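Local coordinates for conserved domain protein (Bacillus anthracis, PDB 3FBQ), which is of unknown function but contains beta-rich domains of uncharacterised families that belong to the immunoglobulin-like E-set clan, at residues R151-S156 with E167-S172; F176-N181 with A228-L233; K239-P244 with L283-I288. All blocks are in the same frame, centred on the assembly; numbering follows the deposited sequence.

Overall arrangement
All three contacts pair antiparallel strands of one eight-stranded sheet. Interaction 2 lies deepest: it is largely buried in the middle strands and built round two phenylalanines. Interaction 1 is a surface hairpin contact at one end of the strand order, where backbone bonds do most of the work and the Glu-167 carboxylate finds partners beyond the pair. Interaction 3, at the other end, is partly buried, with an aliphatic face turned inward and an irregular acidic stretch at its margin. The sheet curls enough for its two outermost strands to meet, Ile-153 of interaction 1 packing on Ile-288 of interaction 3. Leu-240 of interaction 3 also touches Phe-176 and Leu-233 of interaction 2.

Interaction 1 (R151-S156 with E167-S172); sequences RTIGGS and EKVAMS
A beta hairpin formed by strands 149-157 and 162-171 brings Arg-151 opposite Val-169 and Thr-152 opposite Lys-168. Arg-151 and Val-169 form the hydrogen-bonded pair. Arg-151 N donates a hydrogen bond to Val-169 O (3.1 Å), and Val-169 N returns a nearly straight bond to Arg-151 O at 3.0 Å. A third bond, from Ile-153 N to Glu-167 O (3.1 Å), reaches its acceptor differently: Ile-153 N stands above the carbonyl plane of Glu-167, about 50° out of it.

The side chains divide between two faces. Arg-151 and Val-169 share one, where Arg-151 CB lies 4.0 Å from Val-169 CG1 and the guanidinium group extends to a weak hydrogen bond with Asp-289 O. Ile-153 reaches the same valine. Its chi1 of 73° sets CG1 between the backbone N and the carbonyl carbon, 3.8 Å from Lys-168 N. The side chain crosses that of Val-169 at about a right angle. Ile-153 CD1 comes within 3.8 Å of Val-169 CB. A branched valine suits this buried position, since CB meets one methyl of Ile-153 while CG1 meets another. On the opposite face Lys-168 lays its methylene CG 3.3 Å from Arg-151 O.

Glu-167 and Lys-168 both face Tyr-179 of the next strand, a classic beta bulge. The carboxylate of Glu-167 hydrogen-bonds Asn-181 and forms a salt bridge with Arg-225. Cohesion between these two segments is therefore chiefly backbone bonding with a small aliphatic patch, while the carboxylate of Glu-167 ties the hairpin to strands 175-184 and 224-231.

Interaction 2 (F176-N181 with A228-L233); sequences FILYYN and ATFQKL
Phe-176 and Phe-230 face each other as a hydrogen-bonded antiparallel pair in the middle of the sheet. Phe-176 N binds Phe-230 O and Phe-230 N binds Phe-176 O, each at 2.8 Å. Two residues along, Leu-178 and Ala-228 repeat the reciprocal pattern, the bond from Leu-178 N to Ala-228 O measuring 3.0 Å.

Tight packing centres on the two aromatic side chains. The Phe-176 CG sits between the backbone N and the carbonyl carbon (chi1 80°), which starts the ring toward strand 224-231. Its face then receives a CH-pi contact from Phe-230 CB, 3.9 Å from the ring centroid. The rings are nearly parallel, their planes 14° apart, but slid so far past each other that they barely overlap, with centroids separated by 5.4 Å. Leu-233 closes in on the same ring, its N at the edge, near the ring plane, and its CB 3.7 Å from Phe-176 CD1. Leu-178 adds an aliphatic wall: its side chain crosses Phe-230 at about a right angle and places CD1 3.8 Å from Phe-230 CE2. Ala-228 shares this face, its small side chain adding little beyond its backbone bonds. On the reverse face Ile-177 and Thr-229 lie side by side, Ile-177 CG1 meeting Thr-229 CG2 at 3.9 Å, while the threonine hydroxyl hydrogen-bonds Asn-214.

The contact becomes looser beyond Phe-230, at the side chain of Gln-231, which is partly exposed and sends its amide oxygen to Ser-210.

Strand 162-171 borders strand 175-184, and strand 208-218 borders strand 224-231. Val-201 of strand 196-203 packs on Phe-176, Leu-178 and Phe-230, while loop residues Asp-50 and Arg-52 meet Ile-177 on the reverse face.

Interaction 3 (K239-P244 with L283-I288); sequences KLIVTP and LDDIVI
Ile-241 and Val-287 stand side by side, pointing the same way, as a non-hydrogen-bonded residue pair between antiparallel strands. Ile-241 CG1 lies 4.0 Å from Val-287 CG2, and on the same face the methylene CD of Lys-239 packs 3.8 Å from Val-287 CG1.

The other face carries Leu-240, Val-242, Ile-286 and Ile-288. Here Val-242 and Ile-288 cross obliquely: Val-242 CG2, anti to its carbonyl carbon, meets Ile-288 CD1 at 3.9 Å. Val-242 CB and Ile-286 CB, of a hydrogen-bonded pair, are 4.2 Å apart. Aliphatic, mostly beta-branched residues suit this buried face, which Leu-199 and Val-201 of the adjoining strand continue and on which Met-166 of strand 162-171 packs.

Four backbone bonds hold the register. Val-242 and Ile-286 exchange two at 2.7 Å, from Val-242 N to Ile-286 O and from Ile-286 N to Val-242 O; Leu-240 and Ile-288 exchange another two.

Near Leu-283 the pattern changes. The ring of Pro-244 meets the side chain of Asp-284, CG to CG, at 3.9 Å, while the Asp-285 amide makes a weak hydrogen bond to Ser-157. The chemistry thus grades from an oily, regularly bonded ladder to an irregular acidic stretch, where proline offers carbon surface but no amide proton to its neighbour.

Interaction 1 (R151-S156 with E167-S172)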
loop_
_atom_site.group_PDB
_atom_site.type_symbol
_atom_site.label_atom_id
_atom_site.label_comp_id
_atom_site.label_asym_id
_atom_site.label_seq_id
_atom_site.Cartn_x
_atom_site.Cartn_y
_atom_site.Cartn_z
ATOM N N ARG A 151 19.076 -15.432 -28.084
ATOM C CA ARG A 151 19.273 -15.122 -29.481
ATOM C C ARG A 151 18.233 -14.090 -29.863
ATOM O O ARG A 151 17.075 -14.132 -29.392
ATOM C CB ARG A 151 19.080 -16.368 -30.318
ATOM C CG ARG A 151 19.854 -16.323 -31.612
ATOM C CD ARG A 151 19.995 -17.709 -32.203
ATOM N NE ARG A 151 18.713 -18.184 -32.733
ATOM C CZ ARG A 151 18.308 -18.038 -34.002
ATOM N NH1 ARG A 151 19.093 -17.438 -34.908
ATOM N NH2 ARG A 151 17.112 -18.505 -34.379
ATOM N N THR A 152 18.622 -13.137 -30.700
ATOM C CA THR A 152 17.597 -12.236 -31.242
ATOM C C THR A 152 17.025 -12.783 -32.548
ATOM O O THR A 152 17.764 -13.062 -33.477
ATOM C CB THR A 152 18.070 -10.782 -31.365
ATOM O OG1 THR A 152 17.946 -10.381 -32.733
ATOM C CG2 THR A 152 19.531 -10.659 -30.924
ATOM N N ILE A 153 15.705 -12.942 -32.576
ATOM C CA ILE A 153 14.976 -13.570 -33.679
ATOM C C ILE A 153 13.912 -12.645 -34.319
ATOM O O ILE A 153 13.519 -11.626 -33.753
ATOM C CB ILE A 153 14.263 -14.863 -33.219
ATOM C CG1 ILE A 153 13.033 -14.522 -32.352
ATOM C CG2 ILE A 153 15.213 -15.745 -32.536
ATOM C CD1 ILE A 153 12.661 -15.522 -31.281
ATOM N N GLY A 154 13.432 -13.009 -35.497
ATOM C CA GLY A 154 12.357 -12.287 -36.176
ATOM C C GLY A 154 11.381 -13.342 -36.644
ATOM O O GLY A 154 11.538 -14.523 -36.309
ATOM N N GLY A 155 10.378 -12.958 -37.412
ATOM C CA GLY A 155 9.350 -13.916 -37.780
ATOM C C GLY A 155 8.060 -13.311 -37.334
ATOM O O GLY A 155 8.049 -12.595 -36.348
ATOM N N SER A 156 6.985 -13.599 -38.048
ATOM C CA SER A 156 5.725 -12.940 -37.847
ATOM C C SER A 156 4.624 -13.648 -38.636
ATOM O O SER A 156 4.936 -14.392 -39.537
ATOM C CB SER A 156 5.851 -11.482 -38.298
ATOM O OG SER A 156 5.508 -11.343 -39.671
ATOM N N GLU A 167 10.591 -11.478 -31.212
ATOM C CA GLU A 167 11.671 -10.494 -30.979
ATOM C C GLU A 167 12.911 -11.202 -30.443
ATOM O O GLU A 167 14.056 -10.981 -30.899
ATOM C CB GLU A 167 11.253 -9.435 -29.943
ATOM C CG GLU A 167 10.542 -8.126 -30.412
ATOM C CD GLU A 167 9.996 -7.301 -29.197
ATOM O OE1 GLU A 167 9.312 -6.234 -29.352
ATOM O OE2 GLU A 167 10.231 -7.739 -28.044
ATOM N N LYS A 168 12.690 -12.060 -29.457
ATOM C CA LYS A 168 13.818 -12.651 -28.790
ATOM C C LYS A 168 13.489 -13.980 -28.182
ATOM O O LYS A 168 12.336 -14.240 -27.837
ATOM C CB LYS A 168 14.293 -11.719 -27.692
ATOM C CG LYS A 168 15.780 -11.772 -27.565
ATOM C CD LYS A 168 16.244 -11.339 -26.200
ATOM C CE LYS A 168 16.006 -9.838 -25.935
ATOM N NZ LYS A 168 16.351 -9.044 -27.157
ATOM N N VAL A 169 14.492 -14.815 -28.000
ATOM C CA VAL A 169 14.258 -16.043 -27.274
ATOM C C VAL A 169 15.365 -16.183 -26.226
ATOM O O VAL A 169 16.487 -15.759 -26.497
ATOM C CB VAL A 169 14.184 -17.259 -28.255
ATOM C CG1 VAL A 169 15.517 -17.463 -29.000
ATOM C CG2 VAL A 169 13.713 -18.536 -27.548
ATOM N N ALA A 170 15.072 -16.729 -25.035
ATOM C CA ALA A 170 16.111 -16.884 -24.016
ATOM C C ALA A 170 15.979 -18.171 -23.194
ATOM O O ALA A 170 14.943 -18.433 -22.661
ATOM C CB ALA A 170 16.193 -15.644 -23.118
ATOM N N MET A 171 17.052 -18.950 -23.064
ATOM C CA MET A 171 16.923 -20.317 -22.582
ATOM C C MET A 171 17.800 -20.520 -21.353
ATOM O O MET A 171 19.011 -20.476 -21.472
ATOM C CB MET A 171 17.237 -21.304 -23.731
ATOM C CG MET A 171 16.475 -20.958 -25.114
ATOM S SD MET A 171 17.265 -21.621 -26.688
ATOM C CE MET A 171 18.466 -20.360 -27.196
ATOM N N SER A 172 17.190 -20.671 -20.171
ATOM C CA SER A 172 17.910 -21.033 -18.958
ATOM C C SER A 172 17.844 -22.522 -18.775
ATOM O O SER A 172 17.243 -23.218 -19.560
ATOM C CB SER A 172 17.280 -20.405 -17.723
ATOM O OG SER A 172 16.066 -21.058 -17.333
#

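Interaction 2 (F176-N181 with A228-L233)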
loop_
_atom_site.group_PDB
_atom_site.type_symbol
_atom_site.label_atom_id
_atom_site.label_comp_id
_atom_site.label_asym_id
_atom_site.label_seq_id
_atom_site.Cartn_x
_atom_site.Cartn_y
_atom_site.Cartn_z
ATOM N N PHE A 176 12.503 -21.179 -20.345
ATOM C CA PHE A 176 12.874 -20.350 -21.515
ATOM C C PHE A 176 11.871 -19.258 -21.789
ATOM O O PHE A 176 10.700 -19.440 -21.519
ATOM C CB PHE A 176 13.139 -21.212 -22.764
ATOM C CG PHE A 176 11.898 -21.666 -23.486
ATOM C CD1 PHE A 176 11.442 -22.974 -23.354
ATOM C CD2 PHE A 176 11.209 -20.816 -24.318
ATOM C CE1 PHE A 176 10.316 -23.437 -24.045
ATOM C CE2 PHE A 176 10.067 -21.248 -24.969
ATOM C CZ PHE A 176 9.638 -22.574 -24.861
ATOM N N ILE A 177 12.292 -18.148 -22.372
ATOM C CA ILE A 177 11.409 -16.941 -22.555
ATOM C C ILE A 177 11.178 -16.506 -23.985
ATOM O O ILE A 177 12.109 -16.370 -24.744
ATOM C CB ILE A 177 11.989 -15.728 -21.830
ATOM C CG1 ILE A 177 12.251 -16.048 -20.347
ATOM C CG2 ILE A 177 11.080 -14.528 -21.993
ATOM C CD1 ILE A 177 13.089 -15.016 -19.694
ATOM N N LEU A 178 9.932 -16.289 -24.364
ATOM C CA LEU A 178 9.656 -15.675 -25.686
ATOM C C LEU A 178 9.275 -14.183 -25.589
ATOM O O LEU A 178 8.256 -13.830 -24.995
ATOM C CB LEU A 178 8.579 -16.443 -26.457
ATOM C CG LEU A 178 8.904 -17.920 -26.747
ATOM C CD1 LEU A 178 7.739 -18.540 -27.450
ATOM C CD2 LEU A 178 10.189 -18.195 -27.510
ATOM N N TYR A 179 10.099 -13.325 -26.172
ATOM C CA TYR A 179 9.770 -11.931 -26.260
ATOM C C TYR A 179 9.117 -11.617 -27.590
ATOM O O TYR A 179 9.585 -11.991 -28.658
ATOM C CB TYR A 179 11.026 -11.142 -26.228
ATOM C CG TYR A 179 11.781 -11.235 -24.960
ATOM C CD1 TYR A 179 11.552 -10.316 -23.915
ATOM C CD2 TYR A 179 12.809 -12.211 -24.799
ATOM C CE1 TYR A 179 12.283 -10.359 -22.769
ATOM C CE2 TYR A 179 13.566 -12.258 -23.618
ATOM C CZ TYR A 179 13.291 -11.325 -22.618
ATOM O OH TYR A 179 14.025 -11.364 -21.460
ATOM N N TYR A 180 8.063 -10.848 -27.533
ATOM C CA TYR A 180 7.385 -10.514 -28.756
ATOM C C TYR A 180 6.366 -9.355 -28.573
ATOM O O TYR A 180 6.234 -8.796 -27.473
ATOM C CB TYR A 180 6.712 -11.778 -29.242
ATOM C CG TYR A 180 5.559 -12.147 -28.356
ATOM C CD1 TYR A 180 5.759 -12.841 -27.152
ATOM C CD2 TYR A 180 4.247 -11.779 -28.713
ATOM C CE1 TYR A 180 4.661 -13.157 -26.327
ATOM C CE2 TYR A 180 3.144 -12.100 -27.900
ATOM C CZ TYR A 180 3.357 -12.775 -26.724
ATOM O OH TYR A 180 2.260 -13.089 -25.985
ATOM N N ASN A 181 5.663 -8.995 -29.658
ATOM C CA ASN A 181 4.714 -7.856 -29.633
ATOM C C ASN A 181 3.642 -7.988 -30.657
ATOM O O ASN A 181 3.832 -8.682 -31.639
ATOM C CB ASN A 181 5.394 -6.504 -29.830
ATOM C CG ASN A 181 6.181 -6.439 -31.088
ATOM O OD1 ASN A 181 5.671 -6.549 -32.209
ATOM N ND2 ASN A 181 7.455 -6.249 -30.913
ATOM N N ALA A 228 6.651 -14.146 -22.343
ATOM C CA ALA A 228 6.089 -15.216 -21.520
ATOM C C ALA A 228 7.152 -16.202 -21.176
ATOM O O ALA A 228 8.190 -16.323 -21.885
ATOM C CB ALA A 228 5.031 -15.885 -22.232
ATOM N N THR A 229 6.925 -16.961 -20.112
ATOM C CA THR A 229 7.959 -17.933 -19.777
ATOM C C THR A 229 7.424 -19.328 -19.885
ATOM O O THR A 229 6.285 -19.569 -19.538
ATOM C CB THR A 229 8.534 -17.641 -18.404
ATOM O OG1 THR A 229 8.718 -16.230 -18.332
ATOM C CG2 THR A 229 9.927 -18.380 -18.190
ATOM N N PHE A 230 8.239 -20.225 -20.407
ATOM C CA PHE A 230 7.786 -21.576 -20.605
ATOM C C PHE A 230 8.813 -22.581 -20.098
ATOM O O PHE A 230 9.982 -22.230 -19.802
ATOM C CB PHE A 230 7.519 -21.869 -22.060
ATOM C CG PHE A 230 6.673 -20.839 -22.789
ATOM C CD1 PHE A 230 5.341 -21.172 -23.204
ATOM C CD2 PHE A 230 7.202 -19.596 -23.138
ATOM C CE1 PHE A 230 4.557 -20.280 -23.947
ATOM C CE2 PHE A 230 6.424 -18.634 -23.857
ATOM C CZ PHE A 230 5.088 -18.988 -24.270
ATOM N N GLN A 231 8.325 -23.815 -19.990
ATOM C CA GLN A 231 9.003 -24.994 -19.462
ATOM C C GLN A 231 10.403 -25.207 -19.987
ATOM O O GLN A 231 10.705 -24.794 -21.108
ATOM C CB GLN A 231 8.201 -26.242 -19.850
ATOM C CG GLN A 231 6.832 -26.332 -19.197
ATOM C CD GLN A 231 6.155 -27.622 -19.562
ATOM O OE1 GLN A 231 5.047 -27.636 -20.072
ATOM N NE2 GLN A 231 6.847 -28.712 -19.356
ATOM N N LYS A 232 11.249 -25.857 -19.170
ATOM C CA LYS A 232 12.522 -26.397 -19.645
ATOM C C LYS A 232 12.311 -26.834 -21.085
ATOM O O LYS A 232 11.568 -27.785 -21.342
ATOM C CB LYS A 232 12.936 -27.603 -18.820
ATOM C CG LYS A 232 14.377 -27.593 -18.504
ATOM C CD LYS A 232 14.917 -28.954 -18.350
ATOM C CE LYS A 232 16.436 -28.972 -18.313
ATOM N NZ LYS A 232 17.190 -28.468 -19.526
ATOM N N LEU A 233 12.881 -26.077 -22.015
ATOM C CA LEU A 233 13.054 -26.514 -23.391
ATOM C C LEU A 233 13.631 -27.934 -23.535
ATOM O O LEU A 233 14.643 -28.232 -22.959
ATOM C CB LEU A 233 14.026 -25.558 -24.068
ATOM C CG LEU A 233 14.250 -25.802 -25.544
ATOM C CD1 LEU A 233 12.892 -25.894 -26.278
ATOM C CD2 LEU A 233 15.068 -24.667 -26.082
#

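Interaction 3 (K239-P244 with L283-I288)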
loop_
_atom_site.group_PDB
_atom_site.type_symbol
_atom_site.label_atom_id
_atom_site.label_comp_id
_atom_site.label_asym_id
_atom_site.label_seq_id
_atom_site.Cartn_x
_atom_site.Cartn_y
_atom_site.Cartn_z
ATOM N N LYS A 239 13.387 -26.880 -33.330
ATOM C CA LYS A 239 12.583 -25.782 -33.794
ATOM C C LYS A 239 11.369 -25.658 -32.883
ATOM O O LYS A 239 10.830 -26.692 -32.438
ATOM C CB LYS A 239 12.117 -26.059 -35.234
ATOM C CG LYS A 239 13.175 -25.828 -36.325
ATOM C CD LYS A 239 12.562 -26.009 -37.700
ATOM C CE LYS A 239 11.887 -27.396 -37.770
ATOM N NZ LYS A 239 10.588 -27.480 -38.588
ATOM N N LEU A 240 10.945 -24.410 -32.631
ATOM C CA LEU A 240 9.680 -24.126 -31.935
ATOM C C LEU A 240 8.611 -23.730 -32.934
ATOM O O LEU A 240 8.857 -22.910 -33.841
ATOM C CB LEU A 240 9.819 -22.998 -30.896
ATOM C CG LEU A 240 10.690 -23.367 -29.691
ATOM C CD1 LEU A 240 11.148 -22.169 -28.853
ATOM C CD2 LEU A 240 9.992 -24.406 -28.811
ATOM N N ILE A 241 7.420 -24.298 -32.762
ATOM C CA ILE A 241 6.278 -23.929 -33.590
ATOM C C ILE A 241 5.315 -23.159 -32.699
ATOM O O ILE A 241 4.793 -23.685 -31.684
ATOM C CB ILE A 241 5.616 -25.165 -34.330
ATOM C CG1 ILE A 241 6.634 -25.891 -35.218
ATOM C CG2 ILE A 241 4.461 -24.701 -35.219
ATOM C CD1 ILE A 241 7.327 -27.076 -34.543
ATOM N N VAL A 242 5.138 -21.899 -33.060
ATOM C CA VAL A 242 4.425 -20.955 -32.217
ATOM C C VAL A 242 3.105 -20.588 -32.862
ATOM O O VAL A 242 3.075 -20.058 -33.989
ATOM C CB VAL A 242 5.242 -19.634 -32.020
ATOM C CG1 VAL A 242 4.432 -18.614 -31.177
ATOM C CG2 VAL A 242 6.600 -19.886 -31.359
ATOM N N THR A 243 2.006 -20.806 -32.158
ATOM C CA THR A 243 0.749 -20.323 -32.721
ATOM C C THR A 243 0.177 -19.130 -31.899
ATOM O O THR A 243 -0.089 -19.261 -30.679
ATOM C CB THR A 243 -0.286 -21.463 -32.993
ATOM O OG1 THR A 243 -1.335 -21.420 -32.023
ATOM C CG2 THR A 243 0.342 -22.884 -32.994
ATOM N N PRO A 244 0.030 -17.951 -32.570
ATOM C CA PRO A 244 -0.599 -16.753 -31.995
ATOM C C PRO A 244 -2.118 -16.868 -31.981
ATOM O O PRO A 244 -2.747 -16.863 -33.039
ATOM C CB PRO A 244 -0.170 -15.623 -32.956
ATOM C CG PRO A 244 0.798 -16.230 -33.941
ATOM C CD PRO A 244 0.529 -17.693 -33.937
ATOM N N LEU A 283 -6.456 -17.079 -35.266
ATOM C CA LEU A 283 -5.118 -17.753 -35.220
ATOM C C LEU A 283 -4.146 -17.501 -36.381
ATOM O O LEU A 283 -4.543 -16.896 -37.326
ATOM C CB LEU A 283 -5.283 -19.247 -35.111
ATOM C CG LEU A 283 -6.599 -19.746 -34.570
ATOM C CD1 LEU A 283 -6.634 -19.634 -33.082
ATOM C CD2 LEU A 283 -7.728 -18.993 -35.205
ATOM N N ASP A 284 -2.870 -17.937 -36.289
ATOM C CA ASP A 284 -1.817 -17.764 -37.358
ATOM C C ASP A 284 -0.701 -18.882 -37.437
ATOM O O ASP A 284 -1.075 -20.037 -37.474
ATOM C CB ASP A 284 -1.198 -16.366 -37.357
ATOM C CG ASP A 284 -1.979 -15.349 -36.532
ATOM O OD1 ASP A 284 -1.670 -14.152 -36.617
ATOM O OD2 ASP A 284 -2.868 -15.704 -35.775
ATOM N N ASP A 285 0.622 -18.594 -37.461
ATOM C CA ASP A 285 1.653 -19.670 -37.165
ATOM C C ASP A 285 3.180 -19.628 -37.504
ATOM O O ASP A 285 3.553 -19.752 -38.639
ATOM C CB ASP A 285 1.135 -21.029 -37.584
ATOM C CG ASP A 285 1.415 -22.087 -36.565
ATOM O OD1 ASP A 285 0.723 -22.124 -35.558
ATOM O OD2 ASP A 285 2.298 -22.910 -36.764
ATOM N N ILE A 286 4.047 -19.548 -36.493
ATOM C CA ILE A 286 5.495 -19.260 -36.662
ATOM C C ILE A 286 6.576 -20.279 -36.262
ATOM O O ILE A 286 6.467 -20.917 -35.233
ATOM C CB ILE A 286 5.882 -18.044 -35.858
ATOM C CG1 ILE A 286 4.839 -16.974 -35.989
ATOM C CG2 ILE A 286 7.158 -17.496 -36.336
ATOM C CD1 ILE A 286 5.350 -15.656 -35.612
ATOM N N VAL A 287 7.649 -20.356 -37.062
ATOM C CA VAL A 287 8.763 -21.292 -36.876
ATOM C C VAL A 287 10.098 -20.661 -36.511
ATOM O O VAL A 287 10.668 -19.865 -37.249
ATOM C CB VAL A 287 8.881 -22.258 -38.042
ATOM C CG1 VAL A 287 10.208 -23.008 -37.999
ATOM C CG2 VAL A 287 7.687 -23.189 -37.987
ATOM N N ILE A 288 10.557 -21.019 -35.326
ATOM C CA ILE A 288 11.748 -20.479 -34.757
ATOM C C ILE A 288 12.820 -21.565 -34.711
ATOM O O ILE A 288 12.609 -22.639 -34.123
ATOM C CB ILE A 288 11.419 -19.997 -33.355
ATOM C CG1 ILE A 288 10.556 -18.730 -33.451
ATOM C CG2 ILE A 288 12.672 -19.738 -32.570
ATOM C CD1 ILE A 288 10.041 -18.180 -32.106
#